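Long-range contacts in ankyrin repeat domain-containing protein EMB506, chloroplastic (Arabidopsis thaliana, PDB 6JD6), which takes part in the early differentiation of proplastids during embryo development, is needed for normal leaf margins, and has molecular condensate scaffold activity: residues D144-H150 with N170-R176; I153-E158 with V188-T193; H163-K167 with L196-Y200. All blocks are in the same frame, centred on the assembly; numbering follows the deposited sequence.

Interaction 1: residues D144-H150 with N170-R176; sequences DNQTALH and NPHLQDR. With SO4 (sulfate ion), chain K.
His150 and Leu173 join the TALH start of helix 148-154 to the loop that leads into the next ankyrin repeat. The imidazole is used on both nitrogens. NE2 donates to Leu173 O at 2.9 Å, a bent bond (131°) reaching the carbonyl from above its plane, while ND1 takes the backbone N-H of Thr147, which lies close to the ring plane, at 3.0 Å and closes a capping box. Because ND1 accepts, the proton sits on NE2, and the two bonds together fix the rotation of the ring. Asp175 CB rests over one ring face, offset toward the rim. Thr147 is the N-cap: its OG1 accepts weakly from Leu149 N and His150 N and donates to a water that passes on to Asn170 O.

Gln146 and Asp175 run side by side in the same direction, amide and carboxylate planes 25° apart. NE2 gives a nearly straight bond of 3.0 Å to the anti side of Asp175 OD2, an oxygen that Tyr184 also holds; OD1 of the same carboxylate takes the backbone N-H groups of Asp177 and Ala179. The Gln146 amide also reaches a sulfate, weakly. At the outer end, Arg176 N donates to Asp144 O at 3.0 Å. The arginine, extended from CG to NE, brings NH1 edge-on to Asp144 OD1 for a weak salt bridge at 3.3 Å. Leu149, with CG anti to its backbone N (chi1 180°), lays CD2 3.7 Å from Pro171 CA.

The contact ties the end of one inter-repeat loop and the start of helix 148-154 to the next loop along the ankyrin stack: Leu149 continues inward onto Ile161 and Leu165 of helix 158-166, and His150 packs on Pro181 and Tyr184 of helix 181-187.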
loop_
_atom_site.group_PDB
_atom_site.type_symbol
_atom_site.label_atom_id
_atom_site.label_comp_id
_atom_site.label_asym_id
_atom_site.label_seq_id
_atom_site.Cartn_x
_atom_site.Cartn_y
_atom_site.Cartn_z
ATOM N N ASP A 144 12.884 2.756 -3.042
ATOM C CA ASP A 144 12.105 3.471 -4.049
ATOM C C ASP A 144 11.866 4.919 -3.634
ATOM O O ASP A 144 10.930 5.564 -4.115
ATOM C CB ASP A 144 10.766 2.770 -4.282
ATOM C CG ASP A 144 10.928 1.411 -4.937
ATOM O OD1 ASP A 144 11.863 1.254 -5.754
ATOM O OD2 ASP A 144 10.126 0.502 -4.634
ATOM N N ASN A 145 12.715 5.410 -2.734
ATOM C CA ASN A 145 12.619 6.768 -2.201
ATOM C C ASN A 145 11.250 7.101 -1.604
ATOM O O ASN A 145 10.813 8.252 -1.633
ATOM C CB ASN A 145 13.011 7.797 -3.264
ATOM C CG ASN A 145 14.370 7.513 -3.874
ATOM O OD1 ASN A 145 14.556 7.627 -5.084
ATOM N ND2 ASN A 145 15.325 7.132 -3.038
ATOM N N GLN A 146 10.577 6.087 -1.070
ATOM C CA GLN A 146 9.291 6.289 -0.411
ATOM C C GLN A 146 9.460 6.379 1.099
ATOM O O GLN A 146 10.264 5.655 1.689
ATOM C CB GLN A 146 8.321 5.154 -0.744
ATOM C CG GLN A 146 7.872 5.115 -2.200
ATOM C CD GLN A 146 6.784 4.082 -2.445
ATOM O OE1 GLN A 146 6.680 3.091 -1.722
ATOM N NE2 GLN A 146 5.965 4.315 -3.461
ATOM N N THR A 147 8.693 7.267 1.720
ATOM C CA THR A 147 8.689 7.383 3.169
ATOM C C THR A 147 7.496 6.621 3.723
ATOM O O THR A 147 6.684 6.084 2.967
ATOM C CB THR A 147 8.576 8.850 3.618
ATOM O OG1 THR A 147 7.278 9.350 3.279
ATOM C CG2 THR A 147 9.640 9.703 2.941
ATOM N N ALA A 148 7.392 6.582 5.045
ATOM C CA ALA A 148 6.252 5.966 5.705
ATOM C C ALA A 148 4.942 6.638 5.294
ATOM O O ALA A 148 3.902 5.984 5.219
ATOM C CB ALA A 148 6.423 6.020 7.211
ATOM N N LEU A 149 4.995 7.944 5.037
ATOM C CA LEU A 149 3.810 8.680 4.597
ATOM C C LEU A 149 3.306 8.163 3.246
ATOM O O LEU A 149 2.115 7.902 3.088
ATOM C CB LEU A 149 4.087 10.185 4.523
ATOM C CG LEU A 149 2.919 11.065 4.071
ATOM C CD1 LEU A 149 1.746 10.947 5.042
ATOM C CD2 LEU A 149 3.346 12.526 3.918
ATOM N N HIS A 150 4.212 8.031 2.279
ATOM C CA HIS A 150 3.869 7.465 0.974
ATOM C C HIS A 150 3.151 6.129 1.145
ATOM O O HIS A 150 2.087 5.905 0.571
ATOM C CB HIS A 150 5.122 7.218 0.134
ATOM C CG HIS A 150 5.713 8.451 -0.478
ATOM N ND1 HIS A 150 6.934 8.959 -0.092
ATOM C CD2 HIS A 150 5.273 9.253 -1.478
ATOM C CE1 HIS A 150 7.213 10.029 -0.814
ATOM N NE2 HIS A 150 6.221 10.229 -1.664
ATOM N N ASN A 170 7.049 15.111 5.843
ATOM C CA ASN A 170 7.074 15.981 4.674
ATOM C C ASN A 170 6.085 15.475 3.624
ATOM O O ASN A 170 6.247 14.375 3.095
ATOM C CB ASN A 170 8.495 16.046 4.107
ATOM C CG ASN A 170 8.662 17.111 3.038
ATOM O OD1 ASN A 170 7.731 17.430 2.298
ATOM N ND2 ASN A 170 9.865 17.666 2.950
ATOM N N PRO A 171 5.050 16.279 3.326
ATOM C CA PRO A 171 4.001 15.881 2.383
ATOM C C PRO A 171 4.344 16.224 0.935
ATOM O O PRO A 171 3.535 15.966 0.044
ATOM C CB PRO A 171 2.810 16.725 2.835
ATOM C CG PRO A 171 3.443 17.997 3.318
ATOM C CD PRO A 171 4.769 17.591 3.941
ATOM N N HIS A 172 5.524 16.791 0.704
ATOM C CA HIS A 172 5.882 17.285 -0.622
ATOM C C HIS A 172 6.808 16.347 -1.394
ATOM O O HIS A 172 6.972 16.488 -2.606
ATOM C CB HIS A 172 6.545 18.660 -0.510
ATOM C CG HIS A 172 5.777 19.638 0.322
ATOM N ND1 HIS A 172 4.590 20.201 -0.097
ATOM C CD2 HIS A 172 6.032 20.160 1.546
ATOM C CE1 HIS A 172 4.146 21.027 0.835
ATOM N NE2 HIS A 172 5.002 21.019 1.842
ATOM N N LEU A 173 7.410 15.395 -0.690
ATOM C CA LEU A 173 8.448 14.538 -1.259
ATOM C C LEU A 173 7.972 13.655 -2.409
ATOM O O LEU A 173 6.974 12.944 -2.294
ATOM C CB LEU A 173 9.072 13.662 -0.166
ATOM C CG LEU A 173 9.871 14.424 0.893
ATOM C CD1 LEU A 173 10.347 13.487 2.000
ATOM C CD2 LEU A 173 11.043 15.140 0.247
ATOM N N GLN A 174 8.705 13.694 -3.515
ATOM C CA GLN A 174 8.437 12.798 -4.633
ATOM C C GLN A 174 9.305 11.556 -4.518
ATOM O O GLN A 174 10.493 11.650 -4.197
ATOM C CB GLN A 174 8.718 13.505 -5.961
ATOM C CG GLN A 174 7.640 14.488 -6.379
ATOM C CD GLN A 174 8.074 15.340 -7.544
ATOM O OE1 GLN A 174 8.783 16.324 -7.364
ATOM N NE2 GLN A 174 7.667 14.959 -8.752
ATOM N N ASP A 175 8.722 10.389 -4.773
ATOM C CA ASP A 175 9.503 9.162 -4.716
ATOM C C ASP A 175 10.281 8.918 -6.010
ATOM O O ASP A 175 10.403 9.814 -6.854
ATOM C CB ASP A 175 8.649 7.944 -4.305
ATOM C CG ASP A 175 7.612 7.539 -5.354
ATOM O OD1 ASP A 175 7.679 7.982 -6.523
ATOM O OD2 ASP A 175 6.718 6.740 -4.997
ATOM N N ARG A 176 10.792 7.702 -6.153
ATOM C CA ARG A 176 11.643 7.319 -7.278
ATOM C C ARG A 176 10.945 7.518 -8.619
ATOM O O ARG A 176 11.581 7.830 -9.623
ATOM C CB ARG A 176 12.052 5.852 -7.118
ATOM C CG ARG A 176 12.878 5.301 -8.256
ATOM C CD ARG A 176 13.037 3.794 -8.136
ATOM N NE ARG A 176 13.844 3.268 -9.231
ATOM C CZ ARG A 176 14.244 2.008 -9.326
ATOM N NH1 ARG A 176 13.913 1.136 -8.382
ATOM N NH2 ARG A 176 14.974 1.625 -10.364
HETATM S S SO4 K . 4.158 1.503 -6.015
HETATM O O1 SO4 K . 3.015 2.202 -6.600
HETATM O O2 SO4 K . 5.080 2.472 -5.431
HETATM O O3 SO4 K . 3.694 0.599 -4.967
HETATM O O4 SO4 K . 4.846 0.742 -7.056
HETATM O O HOH W 1 11.208 10.877 -1.407
HETATM O O HOH W 2 12.923 10.589 -5.479
HETATM O O HOH W 3 7.182 12.033 4.089
#

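Interaction 2: residues I153-E158 with V188-T193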
loop_
_atom_site.group_PDB
_atom_site.type_symbol
_atom_site.label_atom_id
_atom_site.label_comp_id
_atom_site.label_asym_id
_atom_site.label_seq_id
_atom_site.Cartn_x
_atom_site.Cartn_y
_atom_site.Cartn_z
ATOM N N ILE A 153 -0.303 6.122 2.742
ATOM C CA ILE A 153 -1.303 6.611 1.800
ATOM C C ILE A 153 -1.653 5.526 0.787
ATOM O O ILE A 153 -2.823 5.295 0.498
ATOM C CB ILE A 153 -0.821 7.892 1.098
ATOM C CG1 ILE A 153 -0.744 9.035 2.115
ATOM C CG2 ILE A 153 -1.749 8.266 -0.034
ATOM C CD1 ILE A 153 -0.150 10.304 1.566
ATOM N N ILE A 154 -0.631 4.853 0.269
ATOM C CA ILE A 154 -0.816 3.718 -0.630
ATOM C C ILE A 154 -1.691 2.634 0.014
ATOM O O ILE A 154 -2.440 1.934 -0.671
ATOM C CB ILE A 154 0.548 3.139 -1.057
ATOM C CG1 ILE A 154 1.290 4.140 -1.949
ATOM C CG2 ILE A 154 0.391 1.803 -1.781
ATOM C CD1 ILE A 154 2.725 3.748 -2.245
ATOM N N GLY A 155 -1.612 2.520 1.339
ATOM C CA GLY A 155 -2.429 1.572 2.078
ATOM C C GLY A 155 -3.734 2.185 2.551
ATOM O O GLY A 155 -4.565 1.505 3.151
ATOM N N LYS A 156 -3.918 3.474 2.270
ATOM C CA LYS A 156 -5.120 4.202 2.688
ATOM C C LYS A 156 -5.390 4.049 4.192
ATOM O O LYS A 156 -6.514 3.788 4.624
ATOM C CB LYS A 156 -6.333 3.778 1.846
ATOM C CG LYS A 156 -7.501 4.767 1.871
ATOM C CD LYS A 156 -8.572 4.375 0.864
ATOM C CE LYS A 156 -9.796 5.271 0.969
ATOM N NZ LYS A 156 -10.480 5.107 2.277
ATOM N N LYS A 157 -4.335 4.208 4.982
ATOM C CA LYS A 157 -4.423 4.154 6.437
ATOM C C LYS A 157 -4.578 5.571 6.980
ATOM O O LYS A 157 -3.616 6.174 7.461
ATOM C CB LYS A 157 -3.157 3.508 7.004
ATOM C CG LYS A 157 -3.314 2.048 7.407
ATOM C CD LYS A 157 -3.513 1.090 6.245
ATOM C CE LYS A 157 -4.033 -0.246 6.784
ATOM N NZ LYS A 157 -3.691 -1.454 5.969
ATOM N N GLU A 158 -5.797 6.096 6.919
ATOM C CA GLU A 158 -6.007 7.533 7.077
ATOM C C GLU A 158 -5.700 8.110 8.464
ATOM O O GLU A 158 -5.251 9.246 8.573
ATOM C CB GLU A 158 -7.397 7.938 6.566
ATOM C CG GLU A 158 -7.554 7.696 5.060
ATOM C CD GLU A 158 -8.768 8.382 4.458
ATOM O OE1 GLU A 158 -8.589 9.182 3.517
ATOM O OE2 GLU A 158 -9.900 8.117 4.919
ATOM N N VAL A 188 -5.758 6.004 -4.681
ATOM C CA VAL A 188 -6.530 5.119 -3.806
ATOM C C VAL A 188 -7.886 5.720 -3.448
ATOM O O VAL A 188 -8.630 5.161 -2.642
ATOM C CB VAL A 188 -5.746 4.716 -2.523
ATOM C CG1 VAL A 188 -4.400 4.104 -2.898
ATOM C CG2 VAL A 188 -5.549 5.913 -1.600
ATOM N N GLY A 189 -8.203 6.859 -4.055
ATOM C CA GLY A 189 -9.483 7.518 -3.848
ATOM C C GLY A 189 -9.757 7.975 -2.423
ATOM O O GLY A 189 -10.898 7.930 -1.959
ATOM N N ALA A 190 -8.716 8.417 -1.726
ATOM C CA ALA A 190 -8.866 8.881 -0.347
ATOM C C ALA A 190 -9.210 10.367 -0.291
ATOM O O ALA A 190 -8.331 11.207 -0.093
ATOM C CB ALA A 190 -7.598 8.595 0.449
ATOM N N LEU A 191 -10.492 10.680 -0.460
ATOM C CA LEU A 191 -10.959 12.064 -0.503
ATOM C C LEU A 191 -10.577 12.887 0.736
ATOM O O LEU A 191 -10.191 14.049 0.617
ATOM C CB LEU A 191 -12.477 12.108 -0.725
ATOM C CG LEU A 191 -13.158 13.481 -0.754
ATOM C CD1 LEU A 191 -12.608 14.352 -1.876
ATOM C CD2 LEU A 191 -14.669 13.333 -0.886
ATOM N N GLN A 192 -10.683 12.290 1.918
ATOM C CA GLN A 192 -10.383 13.022 3.147
ATOM C C GLN A 192 -8.893 13.317 3.266
ATOM O O GLN A 192 -8.500 14.365 3.771
ATOM C CB GLN A 192 -10.887 12.265 4.382
ATOM C CG GLN A 192 -12.400 12.123 4.433
ATOM C CD GLN A 192 -13.119 13.459 4.339
ATOM O OE1 GLN A 192 -13.892 13.697 3.409
ATOM N NE2 GLN A 192 -12.871 14.338 5.308
ATOM N N THR A 193 -8.069 12.389 2.794
ATOM C CA THR A 193 -6.624 12.589 2.760
ATOM C C THR A 193 -6.252 13.687 1.764
ATOM O O THR A 193 -5.376 14.513 2.033
ATOM C CB THR A 193 -5.891 11.277 2.418
ATOM O OG1 THR A 193 -6.154 10.315 3.447
ATOM C CG2 THR A 193 -4.386 11.498 2.314
HETATM O O HOH W 4 -11.421 9.502 2.558
HETATM O O HOH W 5 -5.913 11.232 6.411
#
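Glu158 and Thr193 make the polar half of this contact, near the first turns of helices 158-166 and 191-199. The Thr193 hydroxyl donates to Glu158 OE1 at 2.7 Å, meeting the anti side of the carboxylate 22° out of its plane. The same oxygen takes a weak bond from Thr193 N at 3.3 Å, so one residue grips it through both backbone and side chain. The glutamate chain, extended beyond CG, carries OE1 this far across. Two waters extend the link: one joins OE1 to Gln192 N, the other donates to both Glu158 O and Thr193 OG1. With an N-H at a helix start among its partners, the carboxylate would tend to stay ionised.

The van der Waals half centres on Val188. Its CG2 lies 3.5 Å from Ile153 O and its CG1 3.7 Å from Ile154 O, so both methyls press on the carbonyl end of helix 148-154. The Lys156 chain runs antiparallel to the Val188 side chain; its CD comes 3.6 Å from Val188 O and its CE 4.0 Å from Ala190 CB. A bend at the last torsion (chi4 -65°) then turns NZ aside. Ile153 CG1 meets Thr193 CG2 at 4.4 Å.

Both segments turn by Schellman motifs, at Lys156 and at Gly189, each with positive phi, in the tight inter-helix turns of two successive repeats. Ile153 and Thr193 face the interior, packed on Ile161 of helix 158-166, while Ile153 also reaches Tyr184 and Thr193 Ala185, both of helix 181-187.

Interaction 3: residues H163-K167 with L196-Y200. With SO4 (sulfate ion), chain I.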
loop_
_atom_site.group_PDB
_atom_site.type_symbol
_atom_site.label_atom_id
_atom_site.label_comp_id
_atom_site.label_asym_id
_atom_site.label_seq_id
_atom_site.Cartn_x
_atom_site.Cartn_y
_atom_site.Cartn_z
ATOM N N HIS A 163 -1.749 11.364 11.512
ATOM C CA HIS A 163 -0.800 11.366 12.622
ATOM C C HIS A 163 0.589 11.783 12.150
ATOM O O HIS A 163 1.227 12.637 12.760
ATOM C CB HIS A 163 -0.724 9.985 13.283
ATOM C CG HIS A 163 0.315 9.892 14.358
ATOM N ND1 HIS A 163 0.081 10.290 15.656
ATOM C CD2 HIS A 163 1.599 9.464 14.323
ATOM C CE1 HIS A 163 1.172 10.105 16.377
ATOM N NE2 HIS A 163 2.109 9.605 15.591
ATOM N N LEU A 164 1.048 11.167 11.064
ATOM C CA LEU A 164 2.351 11.474 10.477
ATOM C C LEU A 164 2.468 12.941 10.077
ATOM O O LEU A 164 3.487 13.580 10.332
ATOM C CB LEU A 164 2.611 10.586 9.258
ATOM C CG LEU A 164 2.950 9.119 9.536
ATOM C CD1 LEU A 164 2.978 8.320 8.240
ATOM C CD2 LEU A 164 4.282 9.021 10.256
ATOM N N LEU A 165 1.421 13.470 9.449
ATOM C CA LEU A 165 1.403 14.871 9.032
ATOM C C LEU A 165 1.475 15.808 10.228
ATOM O O LEU A 165 2.174 16.820 10.187
ATOM C CB LEU A 165 0.161 15.174 8.190
ATOM C CG LEU A 165 0.153 14.538 6.797
ATOM C CD1 LEU A 165 -1.187 14.735 6.106
ATOM C CD2 LEU A 165 1.275 15.112 5.951
ATOM N N ARG A 166 0.755 15.473 11.295
ATOM C CA ARG A 166 0.790 16.290 12.504
ATOM C C ARG A 166 2.174 16.242 13.142
ATOM O O ARG A 166 2.611 17.209 13.759
ATOM C CB ARG A 166 -0.281 15.854 13.507
ATOM C CG ARG A 166 -1.691 16.295 13.136
ATOM C CD ARG A 166 -2.672 16.059 14.280
ATOM N NE ARG A 166 -2.741 14.651 14.664
ATOM C CZ ARG A 166 -3.526 13.754 14.076
ATOM N NH1 ARG A 166 -4.313 14.115 13.073
ATOM N NH2 ARG A 166 -3.525 12.495 14.489
ATOM N N LYS A 167 2.864 15.117 12.976
ATOM C CA LYS A 167 4.219 14.967 13.504
ATOM C C LYS A 167 5.305 15.590 12.618
ATOM O O LYS A 167 6.485 15.565 12.967
ATOM C CB LYS A 167 4.540 13.499 13.788
ATOM C CG LYS A 167 4.332 13.122 15.240
ATOM C CD LYS A 167 5.128 11.889 15.624
ATOM C CE LYS A 167 5.317 11.835 17.132
ATOM N NZ LYS A 167 4.032 12.082 17.847
ATOM N N LEU A 196 -7.050 16.912 3.358
ATOM C CA LEU A 196 -6.064 17.172 4.396
ATOM C C LEU A 196 -4.743 17.675 3.809
ATOM O O LEU A 196 -4.107 18.564 4.374
ATOM C CB LEU A 196 -5.831 15.917 5.241
ATOM C CG LEU A 196 -4.884 16.066 6.431
ATOM C CD1 LEU A 196 -5.311 17.225 7.323
ATOM C CD2 LEU A 196 -4.838 14.773 7.224
ATOM N N LEU A 197 -4.332 17.099 2.678
ATOM C CA LEU A 197 -3.093 17.513 2.020
ATOM C C LEU A 197 -3.168 18.955 1.512
ATOM O O LEU A 197 -2.158 19.662 1.491
ATOM C CB LEU A 197 -2.718 16.553 0.884
ATOM C CG LEU A 197 -2.217 15.162 1.304
ATOM C CD1 LEU A 197 -2.067 14.238 0.097
ATOM C CD2 LEU A 197 -0.901 15.251 2.069
ATOM N N PHE A 198 -4.360 19.390 1.107
ATOM C CA PHE A 198 -4.565 20.780 0.704
ATOM C C PHE A 198 -4.209 21.718 1.848
ATOM O O PHE A 198 -3.675 22.803 1.631
ATOM C CB PHE A 198 -6.017 21.029 0.291
ATOM C CG PHE A 198 -6.411 20.362 -0.993
ATOM C CD1 PHE A 198 -5.450 19.921 -1.888
ATOM C CD2 PHE A 198 -7.750 20.183 -1.310
ATOM C CE1 PHE A 198 -5.817 19.313 -3.073
ATOM C CE2 PHE A 198 -8.122 19.573 -2.494
ATOM C CZ PHE A 198 -7.155 19.139 -3.377
ATOM N N LYS A 199 -4.512 21.293 3.070
ATOM C CA LYS A 199 -4.264 22.120 4.247
ATOM C C LYS A 199 -2.774 22.259 4.544
ATOM O O LYS A 199 -2.355 23.180 5.240
ATOM C CB LYS A 199 -5.022 21.573 5.460
ATOM C CG LYS A 199 -6.532 21.643 5.291
ATOM C CD LYS A 199 -7.270 21.264 6.560
ATOM C CE LYS A 199 -8.762 21.538 6.415
ATOM N NZ LYS A 199 -9.480 21.472 7.722
ATOM N N TYR A 200 -1.976 21.346 4.001
ATOM C CA TYR A 200 -0.527 21.431 4.122
ATOM C C TYR A 200 0.081 22.085 2.887
ATOM O O TYR A 200 1.298 22.079 2.699
ATOM C CB TYR A 200 0.074 20.047 4.379
ATOM C CG TYR A 200 -0.198 19.563 5.785
ATOM C CD1 TYR A 200 0.686 19.848 6.818
ATOM C CD2 TYR A 200 -1.352 18.853 6.085
ATOM C CE1 TYR A 200 0.438 19.422 8.110
ATOM C CE2 TYR A 200 -1.609 18.424 7.375
ATOM C CZ TYR A 200 -0.711 18.712 8.382
ATOM O OH TYR A 200 -0.959 18.289 9.667
HETATM S S SO4 I . -1.673 12.392 17.810
HETATM O O1 SO4 I . -2.717 13.145 18.501
HETATM O O2 SO4 I . -0.992 13.264 16.856
HETATM O O3 SO4 I . -0.711 11.894 18.790
HETATM O O4 SO4 I . -2.272 11.267 17.098
#
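Second helices of successive ankyrin repeats stack here, helix 158-166 of ANK 2 against helix 191-199 of ANK 3, and Leu165 is the residue that bridges them. Its side chain and that of Leu196 reach toward each other tip to tip, CD1 to CD2 at 3.8 Å. The same CD1 touches Leu197 CD2 at 4.1 Å, so one methyl fits against two leucines a residue apart on the opposing helix. Behind it, Leu165 CB lies 3.6 Å from Tyr200 CZ, with the tyrosine crossing the leucine obliquely. Tyr200 CG is anti to its carbonyl carbon (chi1 -73°), and the ring reaches across the gap until its hydroxyl end lies beside Leu165 and Arg166 CG.

On the solvent side, His163 and Arg166, one helical turn apart, hold a sulfate probably taken from the crystallisation liquor. His163 ND1 donates to O4 at 2.9 Å; Arg166 NE binds O2 and NH2 binds O4, both at 3.1 Å and fairly straight. The arginine bends at chi3 (-59°) to present this guanidinium edge. Asp129 accepts from His163 NE2, so the imidazole donates from both nitrogens and is probably protonated.

No clear hydrogen bond crosses between the helices: van der Waals contact joins them, while the basic groups on the outer side of helix 158-166 hold an anion and take no part in joining the helices.

In the fold
Interactions 2 and 3 join ANK 2 to ANK 3, and interaction 1 the start of ANK 2 to the loop at its end, at different levels across the repeat stack. Interaction 1, at the hairpin-loop end, is the largest and richest in direct hydrogen bonds, with buried His150 and Asp175 inside and the exposed Arg176 at its margin. Interaction 2, at the opposite end of helix 148-154, mixes a carboxylate-hydroxyl bond with aliphatic packing, and another protein chain packs against Ile154 and Val188. Interaction 3 is the smallest, mainly apolar, with no clear hydrogen bond between its helices. Leu165 ties it to interaction 1 by touching Leu149 and Pro171; interactions 2 and 3 share helix 191-199.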